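Local coordinates for periplasmic binding protein (Agrobacterium tumefaciens str. B6, PDB 5L9G), which binds the opine mannopine in the periplasm and probably delivers it to an ABC transporter for uptake, at residues A[120-132]-A[218-230]. Residues are numbered along the deposited sequence; the frame is centred on the assembly and turned at random.
Sequences NYSTLIAWNKKTY and GEVDMIITWGGRV. With MO0 (mannopine), chain C.
Tyr121 turns its edge to the Trp226 five-membered ring in an offset edge-to-face pair, planes at 90°. Mannopine lies against both rings: its CB over a face of Tyr121, its CA and CAK over a face of Trp226. Ser122 O accepts Gly227 N at 3.0 Å, tying the strand to the first turn of helix 227-235. Arg229 of that turn grips the ligand carboxylate, with NE 2.7 Å from OXT and NH2 2.9 Å from O. Tyr121, Trp226 and Arg229 thus line the mannopine pocket. Thr123 OG1 sits at the indole edge, and one water bridges it to Trp226 NE1. Paired backbone bonds join Leu124 to Thr225 and Ala126 to Ile223 in antiparallel register. Leu124 CD1 and Ala126 CB also pack on Val230. Asn128 has CG anti to its own N (chi1 -168°), which carries ND2 to Val220 O at 3.1 Å. Its OD1 caps helix 129-132 through Lys130 N. Thr131 OG1 donates to Asp221 OD1 at 2.7 Å. Tyr132 OH touches Met222 CE and hydrogen-bonds to Pro150 O. Strand 115-128 lies between strands 222-226 and 240-256, and strand 153-156 runs parallel to 222-226, on the edge away from 115-128. Helix 208-216 packs on Ile223, Thr225 and Val230.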
loop_
_atom_site.group_PDB
_atom_site.type_symbol
_atom_site.label_atom_id
_atom_site.label_comp_id
_atom_site.label_asym_id
_atom_site.label_seq_id
_atom_site.Cartn_x
_atom_site.Cartn_y
_atom_site.Cartn_z
ATOM N N ASN A 120 -0.645 3.696 7.814
ATOM C CA ASN A 120 -0.286 4.601 6.735
ATOM C C ASN A 120 1.102 4.165 6.259
ATOM O O ASN A 120 1.939 3.731 7.062
ATOM C CB ASN A 120 -0.287 6.075 7.132
ATOM C CG ASN A 120 -1.680 6.577 7.394
ATOM O OD1 ASN A 120 -2.567 6.542 6.532
ATOM N ND2 ASN A 120 -1.928 6.977 8.614
ATOM N N TYR A 121 1.328 4.282 4.959
ATOM C CA TYR A 121 2.578 3.936 4.287
ATOM C C TYR A 121 2.755 4.884 3.092
ATOM O O TYR A 121 1.854 5.669 2.786
ATOM C CB TYR A 121 2.542 2.470 3.826
ATOM C CG TYR A 121 1.467 2.187 2.799
ATOM C CD1 TYR A 121 0.146 1.950 3.184
ATOM C CD2 TYR A 121 1.769 2.141 1.438
ATOM C CE1 TYR A 121 -0.849 1.705 2.242
ATOM C CE2 TYR A 121 0.784 1.884 0.490
ATOM C CZ TYR A 121 -0.518 1.649 0.900
ATOM O OH TYR A 121 -1.483 1.381 -0.024
ATOM N N SER A 122 3.895 4.789 2.413
ATOM C CA SER A 122 4.162 5.633 1.243
ATOM C C SER A 122 4.545 4.772 0.054
ATOM O O SER A 122 5.231 3.754 0.221
ATOM C CB SER A 122 5.295 6.617 1.529
ATOM O OG SER A 122 5.021 7.531 2.581
ATOM N N THR A 123 4.093 5.177 -1.135
ATOM C CA THR A 123 4.500 4.603 -2.420
ATOM C C THR A 123 5.511 5.645 -2.897
ATOM O O THR A 123 5.123 6.769 -3.221
ATOM C CB THR A 123 3.312 4.447 -3.351
ATOM O OG1 THR A 123 2.384 3.537 -2.754
ATOM C CG2 THR A 123 3.723 3.935 -4.706
ATOM N N LEU A 124 6.805 5.307 -2.834
ATOM C CA LEU A 124 7.867 6.284 -3.040
ATOM C C LEU A 124 8.952 5.842 -4.019
ATOM O O LEU A 124 8.986 4.684 -4.420
ATOM C CB LEU A 124 8.485 6.668 -1.642
ATOM C CG LEU A 124 8.957 5.505 -0.724
ATOM C CD1 LEU A 124 10.201 4.787 -1.293
ATOM C CD2 LEU A 124 9.313 6.034 0.668
ATOM N N ILE A 125 9.872 6.772 -4.344
ATOM C CA ILE A 125 11.003 6.568 -5.258
ATOM C C ILE A 125 12.230 6.142 -4.471
ATOM O O ILE A 125 12.652 6.863 -3.577
ATOM C CB ILE A 125 11.316 7.903 -6.019
ATOM C CG1 ILE A 125 10.118 8.362 -6.853
ATOM C CG2 ILE A 125 12.608 7.807 -6.897
ATOM C CD1 ILE A 125 10.127 9.906 -7.132
ATOM N N ALA A 126 12.862 5.051 -4.887
ATOM C CA ALA A 126 14.136 4.587 -4.319
ATOM C C ALA A 126 15.090 4.399 -5.485
ATOM O O ALA A 126 14.652 4.023 -6.579
ATOM C CB ALA A 126 13.956 3.253 -3.590
ATOM N N TRP A 127 16.382 4.651 -5.262
ATOM C CA TRP A 127 17.361 4.481 -6.326
ATOM C C TRP A 127 18.607 3.785 -5.849
ATOM O O TRP A 127 18.948 3.810 -4.654
ATOM C CB TRP A 127 17.695 5.812 -7.009
ATOM C CG TRP A 127 18.594 6.704 -6.197
ATOM C CD1 TRP A 127 19.960 6.699 -6.173
ATOM C CD2 TRP A 127 18.176 7.692 -5.235
ATOM N NE1 TRP A 127 20.420 7.648 -5.279
ATOM C CE2 TRP A 127 19.346 8.285 -4.708
ATOM C CE3 TRP A 127 16.922 8.174 -4.812
ATOM C CZ2 TRP A 127 19.301 9.333 -3.768
ATOM C CZ3 TRP A 127 16.876 9.214 -3.888
ATOM C CH2 TRP A 127 18.052 9.774 -3.365
ATOM N N ASN A 128 19.303 3.192 -6.817
ATOM C CA ASN A 128 20.503 2.429 -6.603
ATOM C C ASN A 128 21.679 3.387 -6.471
ATOM O O ASN A 128 22.023 4.086 -7.443
ATOM C CB ASN A 128 20.698 1.508 -7.821
ATOM C CG ASN A 128 21.731 0.450 -7.627
ATOM O OD1 ASN A 128 22.708 0.622 -6.886
ATOM N ND2 ASN A 128 21.521 -0.679 -8.289
ATOM N N LYS A 129 22.319 3.405 -5.277
ATOM C CA LYS A 129 23.488 4.276 -5.059
ATOM C C LYS A 129 24.742 3.839 -5.847
ATOM O O LYS A 129 25.611 4.666 -6.141
ATOM C CB LYS A 129 23.794 4.439 -3.556
ATOM C CG LYS A 129 22.679 5.174 -2.804
ATOM C CD LYS A 129 22.847 5.087 -1.278
ATOM C CE LYS A 129 23.993 5.901 -0.755
ATOM N NZ LYS A 129 24.306 5.526 0.645
ATOM N N LYS A 130 24.825 2.546 -6.233
ATOM C CA LYS A 130 25.933 2.097 -7.069
ATOM C C LYS A 130 25.781 2.778 -8.457
ATOM O O LYS A 130 26.758 3.261 -9.018
ATOM C CB LYS A 130 25.944 0.569 -7.214
ATOM C CG LYS A 130 27.138 0.072 -8.031
ATOM C CD LYS A 130 26.942 -1.340 -8.566
ATOM C CE LYS A 130 27.727 -1.584 -9.844
ATOM N NZ LYS A 130 29.170 -1.212 -9.704
ATOM N N THR A 131 24.526 2.900 -8.945
ATOM C CA THR A 131 24.289 3.505 -10.259
ATOM C C THR A 131 24.478 5.028 -10.291
ATOM O O THR A 131 25.133 5.521 -11.201
ATOM C CB THR A 131 22.887 3.106 -10.784
ATOM O OG1 THR A 131 22.714 1.706 -10.557
ATOM C CG2 THR A 131 22.700 3.457 -12.279
ATOM N N TYR A 132 23.837 5.755 -9.350
ATOM C CA TYR A 132 23.736 7.209 -9.326
ATOM C C TYR A 132 24.435 7.916 -8.184
ATOM O O TYR A 132 24.463 9.153 -8.187
ATOM C CB TYR A 132 22.228 7.595 -9.274
ATOM C CG TYR A 132 21.405 6.952 -10.367
ATOM C CD1 TYR A 132 21.622 7.266 -11.709
ATOM C CD2 TYR A 132 20.400 6.041 -10.063
ATOM C CE1 TYR A 132 20.876 6.667 -12.722
ATOM C CE2 TYR A 132 19.659 5.421 -11.065
ATOM C CZ TYR A 132 19.890 5.748 -12.393
ATOM O OH TYR A 132 19.164 5.154 -13.387
ATOM N N GLY A 218 20.405 -5.347 -6.299
ATOM C CA GLY A 218 20.775 -4.235 -7.176
ATOM C C GLY A 218 20.384 -4.503 -8.623
ATOM O O GLY A 218 21.091 -4.081 -9.546
ATOM N N GLU A 219 19.280 -5.243 -8.838
ATOM C CA GLU A 219 18.807 -5.655 -10.165
ATOM C C GLU A 219 18.107 -4.549 -10.943
ATOM O O GLU A 219 17.882 -4.695 -12.149
ATOM C CB GLU A 219 17.923 -6.910 -10.071
ATOM C CG GLU A 219 18.734 -8.190 -10.013
ATOM C CD GLU A 219 17.963 -9.497 -9.908
ATOM O OE1 GLU A 219 16.767 -9.534 -10.289
ATOM O OE2 GLU A 219 18.564 -10.490 -9.437
ATOM N N VAL A 220 17.751 -3.458 -10.257
ATOM C CA VAL A 220 17.117 -2.275 -10.847
ATOM C C VAL A 220 17.948 -1.054 -10.498
ATOM O O VAL A 220 18.694 -1.094 -9.508
ATOM C CB VAL A 220 15.622 -2.105 -10.419
ATOM C CG1 VAL A 220 14.789 -3.303 -10.863
ATOM C CG2 VAL A 220 15.486 -1.855 -8.914
ATOM N N ASP A 221 17.775 0.047 -11.251
ATOM C CA ASP A 221 18.485 1.297 -10.953
ATOM C C ASP A 221 17.623 2.230 -10.133
ATOM O O ASP A 221 18.115 3.029 -9.346
ATOM C CB ASP A 221 19.016 1.947 -12.235
ATOM C CG ASP A 221 20.045 1.062 -12.912
ATOM O OD1 ASP A 221 20.959 0.566 -12.213
ATOM O OD2 ASP A 221 19.894 0.801 -14.110
ATOM N N MET A 222 16.313 2.141 -10.331
ATOM C CA MET A 222 15.357 2.947 -9.566
ATOM C C MET A 222 14.037 2.207 -9.568
ATOM O O MET A 222 13.784 1.409 -10.471
ATOM C CB MET A 222 15.221 4.381 -10.102
ATOM C CG MET A 222 14.775 4.437 -11.565
ATOM S SD MET A 222 14.644 6.163 -12.098
ATOM C CE MET A 222 16.385 6.575 -12.470
ATOM N N ILE A 223 13.205 2.463 -8.551
ATOM C CA ILE A 223 11.949 1.718 -8.376
ATOM C C ILE A 223 10.956 2.571 -7.623
ATOM O O ILE A 223 11.336 3.330 -6.725
ATOM C CB ILE A 223 12.230 0.360 -7.612
ATOM C CG1 ILE A 223 10.966 -0.491 -7.389
ATOM C CG2 ILE A 223 12.972 0.575 -6.249
ATOM C CD1 ILE A 223 11.275 -1.918 -6.877
ATOM N N ILE A 224 9.682 2.433 -7.987
ATOM C CA ILE A 224 8.603 3.007 -7.203
ATOM C C ILE A 224 8.003 1.827 -6.449
ATOM O O ILE A 224 7.451 0.901 -7.064
ATOM C CB ILE A 224 7.529 3.772 -8.008
ATOM C CG1 ILE A 224 8.147 4.957 -8.788
ATOM C CG2 ILE A 224 6.430 4.263 -7.028
ATOM C CD1 ILE A 224 7.247 5.502 -9.914
ATOM N N THR A 225 8.137 1.843 -5.122
ATOM C CA THR A 225 7.560 0.781 -4.280
ATOM C C THR A 225 7.265 1.356 -2.873
ATOM O O THR A 225 7.389 2.562 -2.638
ATOM C CB THR A 225 8.415 -0.531 -4.313
ATOM O OG1 THR A 225 7.689 -1.610 -3.698
ATOM C CG2 THR A 225 9.789 -0.362 -3.645
ATOM N N TRP A 226 6.870 0.478 -1.961
ATOM C CA TRP A 226 6.430 0.842 -0.618
ATOM C C TRP A 226 7.607 1.044 0.341
ATOM O O TRP A 226 8.550 0.256 0.349
ATOM C CB TRP A 226 5.383 -0.191 -0.142
ATOM C CG TRP A 226 4.270 -0.330 -1.165
ATOM C CD1 TRP A 226 3.518 0.684 -1.690
ATOM C CD2 TRP A 226 3.753 -1.548 -1.725
ATOM N NE1 TRP A 226 2.588 0.180 -2.580
ATOM C CE2 TRP A 226 2.685 -1.194 -2.592
ATOM C CE3 TRP A 226 4.094 -2.910 -1.591
ATOM C CZ2 TRP A 226 1.986 -2.139 -3.344
ATOM C CZ3 TRP A 226 3.331 -3.860 -2.263
ATOM C CH2 TRP A 226 2.295 -3.476 -3.135
ATOM N N GLY A 227 7.541 2.137 1.107
ATOM C CA GLY A 227 8.598 2.578 2.021
ATOM C C GLY A 227 9.139 1.522 2.969
ATOM O O GLY A 227 10.346 1.465 3.219
ATOM N N GLY A 228 8.234 0.717 3.535
ATOM C CA GLY A 228 8.638 -0.340 4.473
ATOM C C GLY A 228 9.488 -1.406 3.801
ATOM O O GLY A 228 10.501 -1.843 4.357
ATOM N N ARG A 229 9.118 -1.771 2.572
ATOM C CA ARG A 229 9.876 -2.754 1.776
ATOM C C ARG A 229 11.267 -2.203 1.467
ATOM O O ARG A 229 12.266 -2.925 1.589
ATOM C CB ARG A 229 9.133 -3.094 0.470
ATOM C CG ARG A 229 7.665 -3.530 0.661
ATOM C CD ARG A 229 7.484 -4.782 1.549
ATOM N NE ARG A 229 6.073 -5.189 1.569
ATOM C CZ ARG A 229 5.654 -6.447 1.685
ATOM N NH1 ARG A 229 6.532 -7.442 1.824
ATOM N NH2 ARG A 229 4.355 -6.725 1.651
ATOM N N VAL A 230 11.329 -0.901 1.116
ATOM C CA VAL A 230 12.614 -0.248 0.778
ATOM C C VAL A 230 13.516 -0.190 2.008
ATOM O O VAL A 230 14.679 -0.575 1.919
ATOM C CB VAL A 230 12.414 1.152 0.152
ATOM C CG1 VAL A 230 13.767 1.843 -0.096
ATOM C CG2 VAL A 230 11.628 1.058 -1.155
HETATM O OAB MO0 C . -5.854 -4.172 -1.764
HETATM C CAF MO0 C . -5.093 -5.276 -2.173
HETATM C CAG MO0 C . -3.606 -4.981 -2.254
HETATM O OAC MO0 C . -3.290 -4.489 -3.510
HETATM C CAH MO0 C . -3.069 -4.148 -1.117
HETATM O OAM MO0 C . -3.363 -4.708 0.109
HETATM C CAI MO0 C . -1.585 -3.791 -1.208
HETATM O OAD MO0 C . -0.791 -4.937 -1.183
HETATM C CAJ MO0 C . -1.178 -2.774 -0.180
HETATM O OAE MO0 C . -1.941 -1.614 -0.350
HETATM C CAK MO0 C . 0.325 -2.461 -0.149
HETATM N N MO0 C . 0.808 -2.577 1.233
HETATM C CA MO0 C . 2.191 -2.067 1.403
HETATM C C MO0 C . 3.162 -3.221 1.491
HETATM O O MO0 C . 2.755 -4.382 1.277
HETATM C CB MO0 C . 2.342 -1.140 2.585
HETATM C CG MO0 C . 2.381 -1.874 3.908
HETATM C CD MO0 C . 2.028 -1.015 5.071
HETATM O OE1 MO0 C . 3.077 -0.507 5.850
HETATM N NE2 MO0 C . 0.862 -0.736 5.394
HETATM O OXT MO0 C . 4.399 -3.029 1.713
HETATM O O HOH W 1 0.855 1.870 -4.418
HETATM O O HOH W 2 23.588 -2.683 -9.100
#